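Local coordinates for inactivation-no-after-potential D protein (Drosophila melanogaster, PDB 2QKV) that scaffolds signalling partners in fly vision, its fifth PDZ domain probably recognising short peptides, often C-terminal ones, at residues Glu8-Leu14 / Val83-Arg89; Lys20-Ser25 / Asp37-Tyr43; Phe59-Leu64 / Leu75-Ala79. The protein carries 1 engineered substitution. All blocks are in the same frame, centred on the assembly; numbering follows the deposited sequence.

Contact 1 (Glu8-Leu14 / Val83-Arg89)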
# COMPACT_ATOMS: atom_id res chain seq x y z
N GLU A 8 -9.39 5.14 19.01
CA GLU A 8 -9.74 4.52 20.29
C GLU A 8 -9.59 3.00 20.20
O GLU A 8 -10.07 2.38 19.25
CB GLU A 8 -11.19 4.85 20.68
CG GLU A 8 -11.65 4.19 21.98
CD GLU A 8 -13.08 4.51 22.34
OE1 GLU A 8 -13.53 5.65 22.05
OE2 GLU A 8 -13.77 3.64 22.93
N LYS A 9 -8.95 2.41 21.21
CA LYS A 9 -8.77 0.96 21.24
C LYS A 9 -9.40 0.33 22.48
O LYS A 9 -9.36 0.91 23.56
CB LYS A 9 -7.28 0.60 21.26
CG LYS A 9 -6.47 1.16 20.12
CD LYS A 9 -6.92 0.55 18.81
CE LYS A 9 -6.19 1.17 17.64
NZ LYS A 9 -4.71 1.10 17.78
N PHE A 10 -10.00 -0.85 22.30
CA PHE A 10 -10.54 -1.61 23.42
C PHE A 10 -9.93 -3.01 23.34
O PHE A 10 -9.42 -3.41 22.28
CB PHE A 10 -12.08 -1.67 23.43
CG PHE A 10 -12.70 -2.31 22.21
CD1 PHE A 10 -13.02 -3.67 22.21
CD2 PHE A 10 -13.05 -1.54 21.12
CE1 PHE A 10 -13.69 -4.24 21.12
CE2 PHE A 10 -13.71 -2.09 20.03
CZ PHE A 10 -14.04 -3.45 20.03
N ASN A 11 -9.95 -3.73 24.45
CA ASN A 11 -9.36 -5.06 24.51
C ASN A 11 -10.39 -6.18 24.47
O ASN A 11 -11.50 -6.04 25.00
CB ASN A 11 -8.55 -5.21 25.80
CG ASN A 11 -7.49 -4.15 25.94
OD1 ASN A 11 -7.64 -3.22 26.73
ND2 ASN A 11 -6.42 -4.27 25.18
N VAL A 12 -10.01 -7.28 23.83
CA VAL A 12 -10.84 -8.47 23.76
C VAL A 12 -9.91 -9.61 24.15
O VAL A 12 -8.86 -9.81 23.53
CB VAL A 12 -11.42 -8.71 22.36
CG1 VAL A 12 -12.22 -10.03 22.34
CG2 VAL A 12 -12.32 -7.56 21.95
N ASP A 13 -10.28 -10.34 25.20
CA ASP A 13 -9.48 -11.45 25.70
C ASP A 13 -10.32 -12.71 25.84
O ASP A 13 -11.42 -12.67 26.41
CB ASP A 13 -8.86 -11.11 27.05
CG ASP A 13 -7.85 -10.00 26.97
OD1 ASP A 13 -8.25 -8.81 27.06
OD2 ASP A 13 -6.65 -10.30 26.81
N LEU A 14 -9.79 -13.81 25.33
CA LEU A 14 -10.49 -15.08 25.42
C LEU A 14 -9.52 -16.25 25.38
O LEU A 14 -8.33 -16.09 25.11
CB LEU A 14 -11.50 -15.22 24.29
CG LEU A 14 -11.00 -15.18 22.85
CD1 LEU A 14 -10.50 -16.58 22.44
CD2 LEU A 14 -12.13 -14.72 21.93
N VAL A 83 -5.82 -15.64 23.71
CA VAL A 83 -5.95 -14.69 22.62
C VAL A 83 -6.23 -13.32 23.25
O VAL A 83 -7.19 -13.16 24.00
CB VAL A 83 -7.10 -15.06 21.68
CG1 VAL A 83 -7.43 -13.89 20.75
CG2 VAL A 83 -6.71 -16.28 20.85
N SER A 84 -5.37 -12.36 22.95
CA SER A 84 -5.51 -11.00 23.46
C SER A 84 -5.43 -10.05 22.28
O SER A 84 -4.41 -9.98 21.60
CB SER A 84 -4.38 -10.68 24.44
OG SER A 84 -4.50 -9.35 24.91
N MET A 85 -6.51 -9.32 22.03
CA MET A 85 -6.54 -8.41 20.90
C MET A 85 -6.85 -6.98 21.28
O MET A 85 -7.53 -6.73 22.29
CB MET A 85 -7.62 -8.86 19.91
CG MET A 85 -7.53 -10.33 19.51
SD MET A 85 -8.77 -10.83 18.32
CE MET A 85 -10.11 -11.31 19.40
N GLU A 86 -6.34 -6.04 20.49
CA GLU A 86 -6.66 -4.63 20.63
C GLU A 86 -7.50 -4.40 19.39
O GLU A 86 -7.18 -4.90 18.30
CB GLU A 86 -5.42 -3.73 20.62
CG GLU A 86 -4.59 -3.91 21.88
CD GLU A 86 -3.54 -2.83 22.07
OE1 GLU A 86 -3.36 -1.99 21.17
OE2 GLU A 86 -2.90 -2.84 23.14
N VAL A 87 -8.58 -3.64 19.55
CA VAL A 87 -9.54 -3.43 18.48
C VAL A 87 -10.07 -1.98 18.46
O VAL A 87 -10.14 -1.33 19.49
CB VAL A 87 -10.77 -4.37 18.71
CG1 VAL A 87 -11.69 -4.38 17.49
CG2 VAL A 87 -10.31 -5.79 19.08
N THR A 88 -10.42 -1.50 17.27
CA THR A 88 -11.02 -0.17 17.16
C THR A 88 -12.35 -0.31 16.41
O THR A 88 -12.49 -1.16 15.51
CB THR A 88 -10.10 0.84 16.44
OG1 THR A 88 -10.64 2.17 16.61
CG2 THR A 88 -9.98 0.54 14.96
N ARG A 89 -13.35 0.48 16.80
CA ARG A 89 -14.68 0.48 16.18
C ARG A 89 -14.70 1.73 15.31
O ARG A 89 -14.90 2.84 15.81
CB ARG A 89 -15.77 0.54 17.25
CG ARG A 89 -17.20 0.48 16.67
CD ARG A 89 -18.15 -0.18 17.65
NE ARG A 89 -17.69 -1.54 17.95
CZ ARG A 89 -18.07 -2.24 19.01
NH1 ARG A 89 -18.93 -1.72 19.88
NH2 ARG A 89 -17.58 -3.45 19.21
O HOH W 1 -13.07 2.10 19.17
O HOH W 2 -3.55 -1.47 18.59
O HOH W 3 -5.90 -12.95 27.00
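The first and last strands of the PDZ domain, 10-14 and 83-88, pair antiparallel here, with backbone hydrogen bonds in both directions at Phe-10/Val-87, Val-12/Met-85 and Leu-14/Val-83; alternating side chains make one face apolar and the other polar. On the apolar face Phe-10 adopts the p rotamer, which folds its ring back over its bridge partner Val-87; Val-87 CB sits over the ring face, 3.8 Å from its centroid, a CH-pi contact. Phe-10 CE2 lies over one face of the Arg-89 guanidinium and Phe-10 CZ is 3.6 Å from Arg-89 NH2; the charge is paired with Asp-54. Val-12, in the t rotamer of a beta-branched residue suited to strands, spreads its methyls: CG1 meets Met-85 CE at 3.8 Å and CG2 meets Val-87 CG2 at 3.9 Å. Leu-14, also p, brings its end nearer the partner strand, Leu-14 CD1 lying 3.8 Å from Val-83 CB. On the polar face, with Asn-11 and Glu-86, Ser-84 OG donates to Asp-13 OD2 (3.0 Å); a water links Glu-86 OE1 to Lys-9 NZ from beside it. Thr-88 OG1 bonds Glu-8 O at 2.7 Å. Strand 55-59 flanks 83-88 along its other edge, and helix 44-49 covers Val-12 and Leu-14.

Contact 2 (Lys20-Ser25 / Asp37-Tyr43)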
# COMPACT_ATOMS: atom_id res chain seq x y z
N LYS A 20 -13.77 -25.19 18.51
CA LYS A 20 -14.59 -23.98 18.55
C LYS A 20 -13.86 -22.85 17.83
O LYS A 20 -13.01 -22.18 18.42
CB LYS A 20 -14.89 -23.60 20.00
CG LYS A 20 -15.86 -22.43 20.13
CD LYS A 20 -16.91 -22.69 21.19
CE LYS A 20 -17.82 -23.84 20.78
NZ LYS A 20 -18.89 -24.08 21.79
N GLU A 21 -14.21 -22.64 16.56
CA GLU A 21 -13.59 -21.59 15.73
C GLU A 21 -13.94 -20.22 16.29
O GLU A 21 -14.98 -20.03 16.90
CB GLU A 21 -14.13 -21.62 14.30
CG GLU A 21 -14.23 -22.97 13.62
CD GLU A 21 -15.29 -22.95 12.54
OE1 GLU A 21 -15.21 -22.09 11.63
OE2 GLU A 21 -16.22 -23.78 12.59
N LEU A 22 -13.07 -19.25 16.03
CA LEU A 22 -13.32 -17.89 16.48
C LEU A 22 -14.57 -17.38 15.78
O LEU A 22 -15.32 -16.57 16.34
CB LEU A 22 -12.14 -16.98 16.12
CG LEU A 22 -10.82 -17.17 16.85
CD1 LEU A 22 -9.81 -16.18 16.29
CD2 LEU A 22 -11.01 -16.95 18.34
N GLY A 23 -14.79 -17.84 14.55
CA GLY A 23 -15.96 -17.43 13.80
C GLY A 23 -15.86 -16.06 13.16
O GLY A 23 -16.87 -15.42 12.89
N LEU A 24 -14.63 -15.60 12.92
CA LEU A 24 -14.41 -14.29 12.33
C LEU A 24 -13.84 -14.36 10.92
O LEU A 24 -12.81 -15.00 10.72
CB LEU A 24 -13.41 -13.49 13.17
CG LEU A 24 -13.62 -13.36 14.68
CD1 LEU A 24 -12.43 -12.62 15.29
CD2 LEU A 24 -14.91 -12.62 14.93
N SER A 25 -14.49 -13.71 9.97
CA SER A 25 -13.98 -13.64 8.59
C SER A 25 -13.22 -12.32 8.57
O SER A 25 -13.79 -11.27 8.88
CB SER A 25 -15.13 -13.60 7.59
OG SER A 25 -15.93 -14.77 7.69
N ASP A 37 -17.19 -10.43 8.76
CA ASP A 37 -18.36 -11.18 9.21
C ASP A 37 -17.99 -11.96 10.46
O ASP A 37 -16.82 -12.25 10.70
CB ASP A 37 -18.83 -12.14 8.12
CG ASP A 37 -20.30 -12.48 8.24
OD1 ASP A 37 -20.91 -12.16 9.29
OD2 ASP A 37 -20.86 -13.07 7.29
N LEU A 38 -18.99 -12.30 11.27
CA LEU A 38 -18.72 -13.08 12.47
C LEU A 38 -19.94 -13.87 12.86
O LEU A 38 -21.07 -13.43 12.68
CB LEU A 38 -18.26 -12.18 13.63
CG LEU A 38 -19.21 -11.24 14.38
CD1 LEU A 38 -18.42 -10.51 15.47
CD2 LEU A 38 -19.83 -10.24 13.42
N ILE A 39 -19.70 -15.07 13.37
CA ILE A 39 -20.79 -15.95 13.77
C ILE A 39 -20.99 -15.84 15.27
O ILE A 39 -20.10 -16.18 16.06
CB ILE A 39 -20.49 -17.40 13.36
CG1 ILE A 39 -19.28 -17.93 14.12
CG2 ILE A 39 -20.20 -17.45 11.87
CD1 ILE A 39 -18.94 -19.35 13.77
N GLN A 40 -22.16 -15.36 15.65
CA GLN A 40 -22.52 -15.17 17.05
C GLN A 40 -22.64 -16.52 17.75
O GLN A 40 -23.02 -17.51 17.14
CB GLN A 40 -23.83 -14.39 17.13
CG GLN A 40 -23.73 -12.91 16.71
CD GLN A 40 -22.87 -12.68 15.46
OE1 GLN A 40 -21.66 -12.92 15.47
NE2 GLN A 40 -23.50 -12.21 14.39
N GLY A 41 -22.30 -16.55 19.04
CA GLY A 41 -22.41 -17.79 19.79
C GLY A 41 -21.14 -18.61 20.00
O GLY A 41 -21.18 -19.65 20.65
N GLN A 42 -20.01 -18.16 19.46
CA GLN A 42 -18.76 -18.91 19.63
C GLN A 42 -18.07 -18.66 20.97
O GLN A 42 -17.77 -19.60 21.71
CB GLN A 42 -17.79 -18.60 18.49
CG GLN A 42 -18.28 -18.99 17.11
CD GLN A 42 -18.62 -20.47 17.00
OE1 GLN A 42 -19.79 -20.85 16.96
NE2 GLN A 42 -17.59 -21.31 16.96
N TYR A 43 -17.81 -17.39 21.28
CA TYR A 43 -17.17 -17.01 22.53
C TYR A 43 -17.90 -15.83 23.13
O TYR A 43 -18.25 -14.88 22.43
CB TYR A 43 -15.70 -16.63 22.30
CG TYR A 43 -14.84 -17.79 21.90
CD1 TYR A 43 -14.78 -18.23 20.57
CD2 TYR A 43 -14.11 -18.50 22.86
CE1 TYR A 43 -14.03 -19.35 20.22
CE2 TYR A 43 -13.36 -19.62 22.51
CZ TYR A 43 -13.33 -20.04 21.19
OH TYR A 43 -12.60 -21.16 20.85
O HOH W 4 -17.58 -15.28 16.60
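Segments 20-25 and 37-43 meet as a short antiparallel ladder that opens into loops. Ser-25 and Asp-37 form a hydrogen-bonded pair through Ser-25 N to Asp-37 O (2.8 Å), Leu-24 and Leu-38 a non-hydrogen-bonded pair with CA atoms 4.5 Å apart, and Ile-39 N then reaches Gly-23 O at 2.9 Å. Beyond this, segment 37-43 swings away in a type II turn from Ile-39 to Gln-42, whose third position is fittingly Gly-41, and a water 2.6 Å from Leu-22 O and 2.7 Å from Ile-39 O spans the widening gap. Gly-23 has a positive phi (79°), and a side chain there would run into Ile-39 CG1.

Two side chains carry the pairing onward where the backbones separate. Gln-42, long enough to cross the gap, donates NE2 to Glu-21 O at 2.9 Å; Tyr-43 OH donates to Lys-20 O at 2.7 Å, its ring edge turned to that carbonyl, and the same Tyr-43 OH is hydrogen-bonded to Lys-17 N. Lys-20 lays its aliphatic stem beside Gln-42, while Leu-24 CD2 packs on Leu-38 CB at 3.6 Å.

Residues 21-24, Glu-Leu-Gly-Leu, match the carboxylate-binding loop of PDZ domains. Its carbonyls at Glu-21, Leu-22 and Gly-23 point toward 37-43, so the amides of Leu-22, Gly-23 and Leu-24 point the other way, as in relatives where they receive a ligand's terminal carboxylate. Holding these carbonyls, two directly and Leu-22 O through a water, is consistent with fixing the orientation of the amides.

Contact 3 (Phe59-Leu64 / Leu75-Ala79)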
# COMPACT_ATOMS: atom_id res chain seq x y z
N PHE A 59 -2.63 -8.35 17.77
CA PHE A 59 -3.01 -9.72 18.10
C PHE A 59 -1.88 -10.35 18.89
O PHE A 59 -0.75 -10.44 18.41
CB PHE A 59 -3.25 -10.53 16.81
CG PHE A 59 -3.79 -11.91 17.07
CD1 PHE A 59 -5.16 -12.11 17.22
CD2 PHE A 59 -2.93 -12.99 17.25
CE1 PHE A 59 -5.68 -13.37 17.54
CE2 PHE A 59 -3.45 -14.26 17.57
CZ PHE A 59 -4.82 -14.44 17.72
N ASN A 60 -2.19 -10.79 20.10
CA ASN A 60 -1.22 -11.39 21.00
C ASN A 60 0.11 -10.65 21.03
O ASN A 60 1.18 -11.26 20.91
CB ASN A 60 -0.99 -12.87 20.66
CG ASN A 60 -2.13 -13.76 21.14
OD1 ASN A 60 -3.07 -13.29 21.77
ND2 ASN A 60 -2.04 -15.05 20.84
N GLY A 61 0.04 -9.33 21.17
CA GLY A 61 1.22 -8.50 21.26
C GLY A 61 1.82 -7.97 19.98
O GLY A 61 2.63 -7.05 20.02
N ASP A 62 1.43 -8.54 18.83
CA ASP A 62 1.97 -8.07 17.57
C ASP A 62 1.06 -7.05 16.90
O ASP A 62 -0.11 -7.35 16.62
CB ASP A 62 2.20 -9.24 16.61
CG ASP A 62 3.39 -10.09 16.99
OD1 ASP A 62 4.47 -9.51 17.27
OD2 ASP A 62 3.27 -11.33 17.00
N ALA A 63 1.59 -5.86 16.64
CA ALA A 63 0.82 -4.82 15.96
C ALA A 63 0.57 -5.29 14.54
O ALA A 63 1.48 -5.79 13.87
CB ALA A 63 1.61 -3.51 15.95
N LEU A 64 -0.67 -5.15 14.07
CA LEU A 64 -1.03 -5.61 12.73
C LEU A 64 -0.90 -4.55 11.64
O LEU A 64 -0.98 -4.88 10.45
CB LEU A 64 -2.45 -6.18 12.72
CG LEU A 64 -2.76 -7.33 13.69
CD1 LEU A 64 -4.19 -7.81 13.46
CD2 LEU A 64 -1.78 -8.48 13.48
N LEU A 75 -0.73 -15.44 12.27
CA LEU A 75 -0.74 -15.18 13.70
C LEU A 75 -2.06 -15.66 14.32
O LEU A 75 -2.06 -16.33 15.37
CB LEU A 75 -0.57 -13.67 13.97
CG LEU A 75 0.75 -13.07 13.48
CD1 LEU A 75 0.74 -11.57 13.71
CD2 LEU A 75 1.92 -13.71 14.20
N PHE A 76 -3.17 -15.33 13.67
CA PHE A 76 -4.47 -15.78 14.17
C PHE A 76 -4.54 -17.31 14.16
O PHE A 76 -4.96 -17.94 15.14
CB PHE A 76 -5.61 -15.26 13.28
CG PHE A 76 -6.05 -13.84 13.57
CD1 PHE A 76 -5.35 -12.76 13.06
CD2 PHE A 76 -7.20 -13.60 14.31
CE1 PHE A 76 -5.79 -11.44 13.28
CE2 PHE A 76 -7.65 -12.31 14.55
CZ PHE A 76 -6.94 -11.22 14.03
N LYS A 77 -4.14 -17.91 13.05
CA LYS A 77 -4.21 -19.36 12.90
C LYS A 77 -3.33 -20.10 13.90
O LYS A 77 -3.65 -21.22 14.30
CB LYS A 77 -3.83 -19.76 11.47
CG LYS A 77 -4.29 -21.15 11.05
CD LYS A 77 -5.77 -21.16 10.68
CE LYS A 77 -6.18 -22.46 10.02
NZ LYS A 77 -7.58 -22.40 9.51
N GLY A 78 -2.23 -19.47 14.30
CA GLY A 78 -1.30 -20.10 15.22
C GLY A 78 -1.66 -20.04 16.70
O GLY A 78 -0.97 -20.62 17.53
N ALA A 79 -2.74 -19.33 17.04
CA ALA A 79 -3.15 -19.21 18.44
C ALA A 79 -4.00 -20.42 18.85
O ALA A 79 -5.12 -20.58 18.38
CB ALA A 79 -3.94 -17.92 18.64
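In this PDZ fold, the C-terminal part of helix 69-77 and the residues after it rest on the tight hairpin between strands 55-59 and 62-63. Backbone hydrogen bonds shape the hairpin: Phe-59 N to Asp-62 O and Asp-62 N to Phe-59 O, both 2.9 Å, close a type I' turn whose two central residues have positive phi. Asn-60 and Gly-61 tolerate such angles well, and the Asn-60 side-chain amide ties the turn down, through OD1 to Ser-84 N and ND2 to Lys-82 O.

Aromatic contact dominates between the segments. The Phe-59 and Phe-76 rings form a face-to-face stack, centroids 4.3 Å apart and planes tilted by 30°, and Phe-76 CA adds a CH-pi contact over the Phe-59 face. A flat ring suits position 59 because it can slide beside the helix backbone and still reach Ala-79.

Apolar packing fills the rest. Leu-64 touches Leu-75 and Phe-76, its CD2 4.0 Å from Leu-75 CD1 and its CD1 4.0 Å from Phe-76 CE1 at that ring's edge. Pro-92 of a second subunit packs on Phe-76, and Gly-1 of a third on Leu-75. At the rim of the Phe-59 ring, CZ meets the small Ala-79 CB at 3.7 Å.

Along the PDZ chain, contact 1 encloses the other two: it pairs the first and last strands, 10-15 and 82-88, and contacts 2 and 3 follow one another between them. Their centres lie about 15 Å (1 to 2), 12 Å (1 to 3) and 16 Å (2 to 3) apart, and all reach the same antiparallel sheet. Leu-14 of contact 1 packs on Leu-22 and Tyr-43 of contact 2, while Val-83 and Met-85 lie against Phe-59 of contact 3. Leu-22 and Phe-76 bring contacts 2 and 3 together where, in PDZ relatives, the peptide groove ends; both also meet Pro-92 of the second subunit.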